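Local structure of uronate dehydrogenase (Agrobacterium tumefaciens, 3RFX) at residues R20-D34 against L38-C50. The protein catalyses the NAD-dependent oxidation of uronic acids, as a Rossmann-fold member of the NAD-dependent epimerase/dehydratase family. The protein carries 1 engineered substitution. Sequence-based numbering, arbitrary orientation.
Sequences RERLAPMAEILRLAD and LDPAGPNEECVQC. With NAD (nicotinamide-adenine-dinucleotide), chain D; PO4 (phosphate ion), chain F.
Strands 30-34 and 45-49 pair in parallel at one edge of the seven-stranded sheet, L30 beside E45 through D34 beside Q49, and R20 of helix 14-22 clamps the loop between them. Backbone bonds alternate along the pair, from L30 N to N44 O (3.0 Å) to C50 N on D34 O (3.1 Å). On the helix 14-22 side, R20 extends with CG anti to its backbone N (chi1 177°) and grips E45 side-on: NE meets OE2 at 2.9 Å and NH2 meets OE1 at 2.8 Å, both from above the carboxylate plane, which stands 52° from the guanidinium. G42 N reaches E45 OE1 from the opposite face of that plane, and a water links E45 OE2 to R20 O. NH1 and NH2 of the same guanidinium both donate to D39 O, which lies in the guanidinium plane; the two nitrogens come from the same face of the D39 carbonyl. L38 CD1 rests on L32 O and CB. In this Rossmann fold the second strand ends in D34, whose OD1 and OD2 accept hydrogen bonds from O3B and O2B of the NAD adenosine ribose, each 2.7 Å long; A12 N and S36 N also donate to this carboxylate. On the face that carries R31, A33, E46 and V48, R31, bent at chi3 (-64°), brings NE (2.8 Å) and NH2 onto E46 OE1 with the two flat groups nearly coplanar. R5 pairs with E46 OE2, while I29 CG2 packs against the E46 carboxylate carbon.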
ATOM      1  N   ARG A  20      30.341   4.506 -27.776  1.00 22.69           N
ATOM      2  CA  ARG A  20      31.721   4.848 -28.112  1.00 24.30           C
ATOM      3  C   ARG A  20      31.812   6.272 -28.664  1.00 26.59           C
ATOM      4  O   ARG A  20      32.752   7.008 -28.359  1.00 25.24           O
ATOM      5  CB  ARG A  20      32.312   3.835 -29.099  1.00 25.25           C
ATOM      6  CG  ARG A  20      33.740   4.166 -29.544  1.00 29.21           C
ATOM      7  CD  ARG A  20      34.324   3.040 -30.386  1.00 29.82           C
ATOM      8  NE  ARG A  20      35.703   3.311 -30.786  1.00 29.35           N
ATOM      9  CZ  ARG A  20      36.519   2.400 -31.312  1.00 31.02           C
ATOM     10  NH1 ARG A  20      36.096   1.154 -31.495  1.00 24.83           N
ATOM     11  NH2 ARG A  20      37.760   2.733 -31.646  1.00 28.48           N
ATOM     12  N   GLU A  21      30.826   6.668 -29.466  1.00 21.97           N
ATOM     13  CA  GLU A  21      30.772   8.030 -29.972  1.00 24.64           C
ATOM     14  C   GLU A  21      30.156   9.013 -28.971  1.00 29.41           C
ATOM     15  O   GLU A  21      30.719  10.083 -28.712  1.00 25.72           O
ATOM     16  CB  GLU A  21      30.001   8.093 -31.294  1.00 29.87           C
ATOM     17  CG  GLU A  21      29.416   9.470 -31.575  1.00 37.47           C
ATOM     18  CD  GLU A  21      28.391   9.461 -32.694  1.00 54.68           C
ATOM     19  OE1 GLU A  21      28.417   8.523 -33.522  1.00 62.18           O
ATOM     20  OE2 GLU A  21      27.558  10.397 -32.745  1.00 57.42           O
ATOM     21  N   ARG A  22      29.003   8.653 -28.411  1.00 22.82           N
ATOM     22  CA  ARG A  22      28.219   9.598 -27.614  1.00 20.99           C
ATOM     23  C   ARG A  22      28.814   9.922 -26.236  1.00 21.34           C
ATOM     24  O   ARG A  22      28.603  11.021 -25.714  1.00 22.56           O
ATOM     25  CB  ARG A  22      26.778   9.101 -27.452  1.00 23.26           C
ATOM     26  CG  ARG A  22      25.961   9.072 -28.741  1.00 23.65           C
ATOM     27  CD  ARG A  22      25.752  10.468 -29.310  1.00 26.00           C
ATOM     28  NE  ARG A  22      25.068  11.357 -28.371  1.00 27.10           N
ATOM     29  CZ  ARG A  22      23.745  11.440 -28.242  1.00 29.35           C
ATOM     30  NH1 ARG A  22      22.947  10.677 -28.986  1.00 25.34           N
ATOM     31  NH2 ARG A  22      23.217  12.283 -27.362  1.00 23.62           N
ATOM     32  N   LEU A  23      29.535   8.974 -25.645  1.00 19.56           N
ATOM     33  CA  LEU A  23      30.089   9.178 -24.294  1.00 21.20           C
ATOM     34  C   LEU A  23      31.513   9.735 -24.293  1.00 29.57           C
ATOM     35  O   LEU A  23      32.097   9.952 -23.230  1.00 24.93           O
ATOM     36  CB  LEU A  23      30.050   7.878 -23.484  1.00 19.07           C
ATOM     37  CG  LEU A  23      28.665   7.239 -23.322  1.00 20.35           C
ATOM     38  CD1 LEU A  23      28.750   6.025 -22.417  1.00 16.64           C
ATOM     39  CD2 LEU A  23      27.674   8.254 -22.793  1.00 22.47           C
ATOM     40  N   ALA A  24      32.069   9.958 -25.482  1.00 27.34           N
ATOM     41  CA  ALA A  24      33.420  10.499 -25.608  1.00 29.29           C
ATOM     42  C   ALA A  24      33.654  11.768 -24.776  1.00 27.44           C
ATOM     43  O   ALA A  24      34.677  11.886 -24.106  1.00 30.58           O
ATOM     44  CB  ALA A  24      33.769  10.740 -27.079  1.00 29.40           C
ATOM     45  N   PRO A  25      32.708  12.719 -24.809  1.00 27.60           N
ATOM     46  CA  PRO A  25      32.866  13.966 -24.047  1.00 31.79           C
ATOM     47  C   PRO A  25      32.880  13.794 -22.523  1.00 32.04           C
ATOM     48  O   PRO A  25      33.182  14.754 -21.818  1.00 29.69           O
ATOM     49  CB  PRO A  25      31.633  14.781 -24.455  1.00 31.08           C
ATOM     50  CG  PRO A  25      31.210  14.208 -25.763  1.00 32.18           C
ATOM     51  CD  PRO A  25      31.508  12.750 -25.662  1.00 32.04           C
ATOM     52  N   MET A  26      32.562  12.605 -22.022  1.00 27.37           N
ATOM     53  CA  MET A  26      32.469  12.401 -20.580  1.00 27.89           C
ATOM     54  C   MET A  26      33.804  12.139 -19.893  1.00 32.94           C
ATOM     55  O   MET A  26      33.900  12.235 -18.673  1.00 31.79           O
ATOM     56  CB  MET A  26      31.525  11.246 -20.258  1.00 28.70           C
ATOM     57  CG  MET A  26      30.060  11.540 -20.526  1.00 28.67           C
ATOM     58  SD  MET A  26      29.061  10.259 -19.749  1.00 32.70           S
ATOM     59  CE  MET A  26      29.348  10.617 -18.009  1.00 27.25           C
ATOM     60  N   ALA A  27      34.825  11.786 -20.666  1.00 26.68           N
ATOM     61  CA  ALA A  27      36.108  11.424 -20.079  1.00 27.49           C
ATOM     62  C   ALA A  27      37.274  11.817 -20.975  1.00 31.16           C
ATOM     63  O   ALA A  27      37.136  11.886 -22.194  1.00 29.46           O
ATOM     64  CB  ALA A  27      36.150   9.941 -19.785  1.00 25.82           C
ATOM     65  N   GLU A  28      38.424  12.078 -20.364  1.00 29.54           N
ATOM     66  CA  GLU A  28      39.622  12.394 -21.127  1.00 31.85           C
ATOM     67  C   GLU A  28      39.999  11.208 -22.002  1.00 30.19           C
ATOM     68  O   GLU A  28      40.384  11.372 -23.162  1.00 34.47           O
ATOM     69  CB  GLU A  28      40.773  12.777 -20.187  1.00 31.33           C
ATOM     70  CG  GLU A  28      40.507  14.068 -19.424  1.00 36.45           C
ATOM     71  CD  GLU A  28      41.635  14.448 -18.473  1.00 48.91           C
ATOM     72  OE1 GLU A  28      42.462  13.575 -18.130  1.00 42.19           O
ATOM     73  OE2 GLU A  28      41.684  15.629 -18.062  1.00 53.48           O
ATOM     74  N   ILE A  29      39.867  10.010 -21.441  1.00 25.82           N
ATOM     75  CA  ILE A  29      40.153   8.779 -22.159  1.00 27.66           C
ATOM     76  C   ILE A  29      38.976   7.812 -22.111  1.00 30.35           C
ATOM     77  O   ILE A  29      38.425   7.539 -21.046  1.00 23.48           O
ATOM     78  CB  ILE A  29      41.367   8.065 -21.563  1.00 28.49           C
ATOM     79  CG1 ILE A  29      42.608   8.956 -21.673  1.00 32.78           C
ATOM     80  CG2 ILE A  29      41.586   6.717 -22.250  1.00 28.60           C
ATOM     81  CD1 ILE A  29      43.724   8.542 -20.733  1.00 37.68           C
ATOM     82  N   LEU A  30      38.598   7.283 -23.269  1.00 27.58           N
ATOM     83  CA  LEU A  30      37.559   6.273 -23.324  1.00 26.79           C
ATOM     84  C   LEU A  30      38.199   4.920 -23.586  1.00 28.04           C
ATOM     85  O   LEU A  30      38.866   4.728 -24.603  1.00 27.43           O
ATOM     86  CB  LEU A  30      36.562   6.608 -24.435  1.00 29.34           C
ATOM     87  CG  LEU A  30      35.130   6.097 -24.299  1.00 31.47           C
ATOM     88  CD1 LEU A  30      34.493   6.647 -23.034  1.00 28.66           C
ATOM     89  CD2 LEU A  30      34.321   6.508 -25.528  1.00 29.42           C
ATOM     90  N   ARG A  31      38.020   3.982 -22.663  1.00 20.14           N
ATOM     91  CA  ARG A  31      38.500   2.630 -22.879  1.00 20.19           C
ATOM     92  C   ARG A  31      37.347   1.751 -23.340  1.00 26.30           C
ATOM     93  O   ARG A  31      36.348   1.612 -22.636  1.00 24.20           O
ATOM     94  CB  ARG A  31      39.135   2.046 -21.616  1.00 19.57           C
ATOM     95  CG  ARG A  31      39.629   0.624 -21.790  1.00 20.31           C
ATOM     96  CD  ARG A  31      40.326   0.117 -20.538  1.00 23.98           C
ATOM     97  NE  ARG A  31      41.536   0.882 -20.245  1.00 25.81           N
ATOM     98  CZ  ARG A  31      42.268   0.717 -19.147  1.00 30.58           C
ATOM     99  NH1 ARG A  31      41.903  -0.174 -18.236  1.00 22.86           N
ATOM    100  NH2 ARG A  31      43.356   1.452 -18.955  1.00 28.13           N
ATOM    101  N   LEU A  32      37.497   1.175 -24.529  1.00 22.00           N
ATOM    102  CA  LEU A  32      36.485   0.307 -25.123  1.00 23.26           C
ATOM    103  C   LEU A  32      36.920  -1.142 -25.017  1.00 23.45           C
ATOM    104  O   LEU A  32      38.082  -1.472 -25.279  1.00 24.69           O
ATOM    105  CB  LEU A  32      36.262   0.664 -26.602  1.00 21.69           C
ATOM    106  CG  LEU A  32      35.701   2.033 -26.993  1.00 26.02           C
ATOM    107  CD1 LEU A  32      34.631   2.502 -25.998  1.00 21.78           C
ATOM    108  CD2 LEU A  32      36.804   3.073 -27.120  1.00 26.69           C
ATOM    109  N   ALA A  33      35.995  -2.014 -24.638  1.00 19.62           N
ATOM    110  CA  ALA A  33      36.306  -3.432 -24.529  1.00 20.07           C
ATOM    111  C   ALA A  33      35.211  -4.294 -25.142  1.00 23.90           C
ATOM    112  O   ALA A  33      34.040  -3.914 -25.158  1.00 22.19           O
ATOM    113  CB  ALA A  33      36.538  -3.825 -23.065  1.00 20.62           C
ATOM    114  N   ASP A  34      35.606  -5.456 -25.653  1.00 23.31           N
ATOM    115  CA  ASP A  34      34.660  -6.442 -26.158  1.00 22.78           C
ATOM    116  C   ASP A  34      35.397  -7.751 -26.383  1.00 27.07           C
ATOM    117  O   ASP A  34      36.624  -7.766 -26.489  1.00 27.31           O
ATOM    118  CB  ASP A  34      34.012  -5.962 -27.462  1.00 24.15           C
ATOM    119  CG  ASP A  34      32.659  -6.623 -27.724  1.00 22.62           C
ATOM    120  OD1 ASP A  34      31.647  -5.902 -27.691  1.00 20.75           O
ATOM    121  OD2 ASP A  34      32.602  -7.852 -27.955  1.00 23.30           O
ATOM    122  N   LEU A  38      37.599  -4.871 -32.164  1.00 27.30           N
ATOM    123  CA  LEU A  38      37.124  -3.500 -32.181  1.00 29.26           C
ATOM    124  C   LEU A  38      37.823  -2.723 -33.279  1.00 34.11           C
ATOM    125  O   LEU A  38      38.985  -2.984 -33.577  1.00 33.45           O
ATOM    126  CB  LEU A  38      37.430  -2.829 -30.840  1.00 29.52           C
ATOM    127  CG  LEU A  38      36.518  -3.171 -29.663  1.00 31.61           C
ATOM    128  CD1 LEU A  38      37.151  -2.704 -28.347  1.00 24.35           C
ATOM    129  CD2 LEU A  38      35.150  -2.524 -29.882  1.00 25.13           C
ATOM    130  N   ASP A  39      37.121  -1.767 -33.878  1.00 33.54           N
ATOM    131  CA  ASP A  39      37.783  -0.806 -34.745  1.00 35.54           C
ATOM    132  C   ASP A  39      38.906  -0.175 -33.928  1.00 41.29           C
ATOM    133  O   ASP A  39      38.734   0.090 -32.736  1.00 37.87           O
ATOM    134  CB  ASP A  39      36.809   0.270 -35.227  1.00 36.68           C
ATOM    135  CG  ASP A  39      35.746  -0.276 -36.168  1.00 42.81           C
ATOM    136  OD1 ASP A  39      35.815  -1.472 -36.523  1.00 39.61           O
ATOM    137  OD2 ASP A  39      34.840   0.491 -36.553  1.00 46.16           O
ATOM    138  N   PRO A  40      40.064   0.054 -34.566  1.00 38.55           N
ATOM    139  CA  PRO A  40      41.278   0.548 -33.902  1.00 36.11           C
ATOM    140  C   PRO A  40      41.055   1.826 -33.102  1.00 34.89           C
ATOM    141  O   PRO A  40      40.227   2.658 -33.472  1.00 35.81           O
ATOM    142  CB  PRO A  40      42.229   0.828 -35.074  1.00 39.98           C
ATOM    143  CG  PRO A  40      41.763  -0.080 -36.155  1.00 45.55           C
ATOM    144  CD  PRO A  40      40.269  -0.148 -36.011  1.00 40.90           C
ATOM    145  N   ALA A  41      41.809   1.972 -32.018  1.00 33.18           N
ATOM    146  CA  ALA A  41      41.719   3.143 -31.158  1.00 30.68           C
ATOM    147  C   ALA A  41      42.152   4.427 -31.855  1.00 36.84           C
ATOM    148  O   ALA A  41      43.205   4.478 -32.489  1.00 41.65           O
ATOM    149  CB  ALA A  41      42.553   2.927 -29.898  1.00 31.51           C
ATOM    150  N   GLY A  42      41.337   5.467 -31.730  1.00 30.90           N
ATOM    151  CA  GLY A  42      41.706   6.785 -32.204  1.00 35.57           C
ATOM    152  C   GLY A  42      42.304   7.602 -31.073  1.00 35.84           C
ATOM    153  O   GLY A  42      42.604   7.064 -30.007  1.00 33.04           O
ATOM    154  N   PRO A  43      42.482   8.910 -31.298  1.00 36.49           N
ATOM    155  CA  PRO A  43      42.947   9.792 -30.229  1.00 39.70           C
ATOM    156  C   PRO A  43      41.982   9.720 -29.047  1.00 40.55           C
ATOM    157  O   PRO A  43      40.762   9.721 -29.249  1.00 42.27           O
ATOM    158  CB  PRO A  43      42.881  11.184 -30.865  1.00 43.86           C
ATOM    159  CG  PRO A  43      42.864  10.945 -32.336  1.00 39.07           C
ATOM    160  CD  PRO A  43      42.159   9.647 -32.531  1.00 43.68           C
ATOM    161  N   ASN A  44      42.521   9.644 -27.836  1.00 40.16           N
ATOM    162  CA  ASN A  44      41.702   9.627 -26.628  1.00 38.94           C
ATOM    163  C   ASN A  44      40.927   8.327 -26.443  1.00 34.45           C
ATOM    164  O   ASN A  44      39.940   8.287 -25.712  1.00 32.92           O
ATOM    165  CB  ASN A  44      40.738  10.816 -26.612  1.00 38.35           C
ATOM    166  CG  ASN A  44      41.454  12.149 -26.743  1.00 50.26           C
ATOM    167  OD1 ASN A  44      42.615  12.284 -26.357  1.00 48.54           O
ATOM    168  ND2 ASN A  44      40.758  13.143 -27.289  1.00 50.57           N
ATOM    169  N   GLU A  45      41.375   7.265 -27.104  1.00 29.66           N
ATOM    170  CA  GLU A  45      40.745   5.960 -26.953  1.00 31.35           C
ATOM    171  C   GLU A  45      41.766   4.894 -26.618  1.00 28.83           C
ATOM    172  O   GLU A  45      42.914   4.965 -27.049  1.00 30.39           O
ATOM    173  CB  GLU A  45      40.016   5.544 -28.232  1.00 30.66           C
ATOM    174  CG  GLU A  45      38.721   6.283 -28.521  1.00 31.78           C
ATOM    175  CD  GLU A  45      38.010   5.716 -29.741  1.00 34.36           C
ATOM    176  OE1 GLU A  45      38.698   5.170 -30.632  1.00 34.51           O
ATOM    177  OE2 GLU A  45      36.767   5.803 -29.811  1.00 33.14           O
ATOM    178  N   GLU A  46      41.333   3.901 -25.849  1.00 27.09           N
ATOM    179  CA  GLU A  46      42.092   2.680 -25.650  1.00 26.83           C
ATOM    180  C   GLU A  46      41.158   1.546 -26.020  1.00 31.45           C
ATOM    181  O   GLU A  46      39.978   1.588 -25.679  1.00 28.54           O
ATOM    182  CB  GLU A  46      42.542   2.541 -24.193  1.00 27.08           C
ATOM    183  CG  GLU A  46      43.521   3.620 -23.739  1.00 30.01           C
ATOM    184  CD  GLU A  46      43.718   3.657 -22.225  1.00 37.22           C
ATOM    185  OE1 GLU A  46      42.994   2.941 -21.495  1.00 30.27           O
ATOM    186  OE2 GLU A  46      44.592   4.419 -21.761  1.00 34.22           O
ATOM    187  N   CYS A  47      41.662   0.545 -26.734  1.00 27.14           N
ATOM    188  CA  CYS A  47      40.823  -0.591 -27.104  1.00 27.59           C
ATOM    189  C   CYS A  47      41.367  -1.886 -26.522  1.00 32.57           C
ATOM    190  O   CYS A  47      42.562  -2.158 -26.586  1.00 33.13           O
ATOM    191  CB  CYS A  47      40.655  -0.696 -28.625  1.00 25.78           C
ATOM    192  SG  CYS A  47      39.591   0.581 -29.336  1.00 28.68           S
ATOM    193  N   VAL A  48      40.473  -2.685 -25.956  1.00 28.40           N
ATOM    194  CA  VAL A  48      40.866  -3.898 -25.270  1.00 26.68           C
ATOM    195  C   VAL A  48      40.017  -5.072 -25.729  1.00 28.77           C
ATOM    196  O   VAL A  48      38.807  -4.945 -25.895  1.00 25.25           O
ATOM    197  CB  VAL A  48      40.722  -3.732 -23.741  1.00 31.53           C
ATOM    198  CG1 VAL A  48      40.885  -5.069 -23.040  1.00 33.88           C
ATOM    199  CG2 VAL A  48      41.725  -2.715 -23.227  1.00 33.62           C
ATOM    200  N   GLN A  49      40.651  -6.218 -25.938  1.00 27.85           N
ATOM    201  CA  GLN A  49      39.918  -7.421 -26.303  1.00 32.10           C
ATOM    202  C   GLN A  49      40.018  -8.439 -25.184  1.00 34.16           C
ATOM    203  O   GLN A  49      41.111  -8.884 -24.836  1.00 35.46           O
ATOM    204  CB  GLN A  49      40.448  -8.021 -27.614  1.00 36.39           C
ATOM    205  CG  GLN A  49      39.630  -9.212 -28.117  1.00 38.59           C
ATOM    206  CD  GLN A  49      39.990  -9.639 -29.538  1.00 46.10           C
ATOM    207  OE1 GLN A  49      40.938  -9.127 -30.136  1.00 51.08           O
ATOM    208  NE2 GLN A  49      39.227 -10.582 -30.083  1.00 46.67           N
ATOM    209  N   CYS A  50      38.880  -8.805 -24.607  1.00 31.57           N
ATOM    210  CA  CYS A  50      38.885  -9.853 -23.595  1.00 32.48           C
ATOM    211  C   CYS A  50      37.516 -10.462 -23.331  1.00 30.31           C
ATOM    212  O   CYS A  50      36.480  -9.837 -23.556  1.00 28.02           O
ATOM    213  CB  CYS A  50      39.519  -9.358 -22.288  1.00 34.95           C
ATOM    214  SG  CYS A  50      38.433  -8.416 -21.193  1.00 40.49           S
TER
HETATM  215  PA  NAD D 400      24.772  -6.742 -28.396  1.00 32.47           P
HETATM  216  O1A NAD D 400      24.342  -8.409 -28.302  1.00 38.41           O
HETATM  217  O2A NAD D 400      24.344  -5.894 -29.800  1.00 36.37           O
HETATM  218  O5B NAD D 400      26.203  -6.228 -27.575  1.00 32.26           O
HETATM  219  C5B NAD D 400      26.758  -7.164 -26.721  1.00 25.41           C
HETATM  220  C4B NAD D 400      28.287  -7.216 -26.728  1.00 22.54           C
HETATM  221  O4B NAD D 400      28.830  -7.920 -25.620  1.00 21.65           O
HETATM  222  C3B NAD D 400      28.843  -7.778 -27.961  1.00 22.71           C
HETATM  223  O3B NAD D 400      29.455  -6.920 -28.857  1.00 21.77           O
HETATM  224  C2B NAD D 400      29.443  -9.064 -27.573  1.00 23.27           C
HETATM  225  O2B NAD D 400      30.508  -9.560 -28.374  1.00 26.51           O
HETATM  226  C1B NAD D 400      29.767  -8.842 -26.137  1.00 20.99           C
HETATM  227  N9A NAD D 400      29.918 -10.031 -25.342  1.00 22.50           N
HETATM  228  C8A NAD D 400      29.060 -11.151 -25.303  1.00 22.72           C
HETATM  229  N7A NAD D 400      29.649 -12.088 -24.485  1.00 23.07           N
HETATM  230  C5A NAD D 400      30.883 -11.565 -24.043  1.00 23.53           C
HETATM  231  C6A NAD D 400      31.879 -12.090 -23.201  1.00 20.04           C
HETATM  232  N6A NAD D 400      31.729 -13.396 -22.659  1.00 21.86           N
HETATM  233  N1A NAD D 400      33.005 -11.333 -22.929  1.00 21.52           N
HETATM  234  C2A NAD D 400      33.167 -10.074 -23.468  1.00 20.27           C
HETATM  235  N3A NAD D 400      32.151  -9.528 -24.321  1.00 24.20           N
HETATM  236  C4A NAD D 400      31.042 -10.291 -24.584  1.00 23.33           C
HETATM  237  O3  NAD D 400      23.787  -6.202 -27.317  1.00 34.09           O
HETATM  238  PN  NAD D 400      23.121  -4.756 -27.317  1.00 44.16           P
HETATM  239  O1N NAD D 400      24.078  -3.713 -27.865  1.00 33.03           O
HETATM  240  O2N NAD D 400      21.840  -4.742 -28.142  1.00 46.79           O
HETATM  241  O5D NAD D 400      22.781  -4.396 -25.816  1.00 44.57           O
HETATM  242  P   PO4 F 269      22.845   8.679 -32.709  0.13 39.95           P
HETATM  243  O1  PO4 F 269      21.403   8.326 -32.424  0.83 42.13           O
HETATM  244  O2  PO4 F 269      22.917  10.089 -33.243  0.65 42.56           O
HETATM  245  O3  PO4 F 269      23.651   8.592 -31.437  1.00 38.34           O
HETATM  246  O4  PO4 F 269      23.409   7.714 -33.724  1.00 50.02           O
HETATM  247  O   HOH W   1      35.397   7.716 -28.890  1.00 36.36           O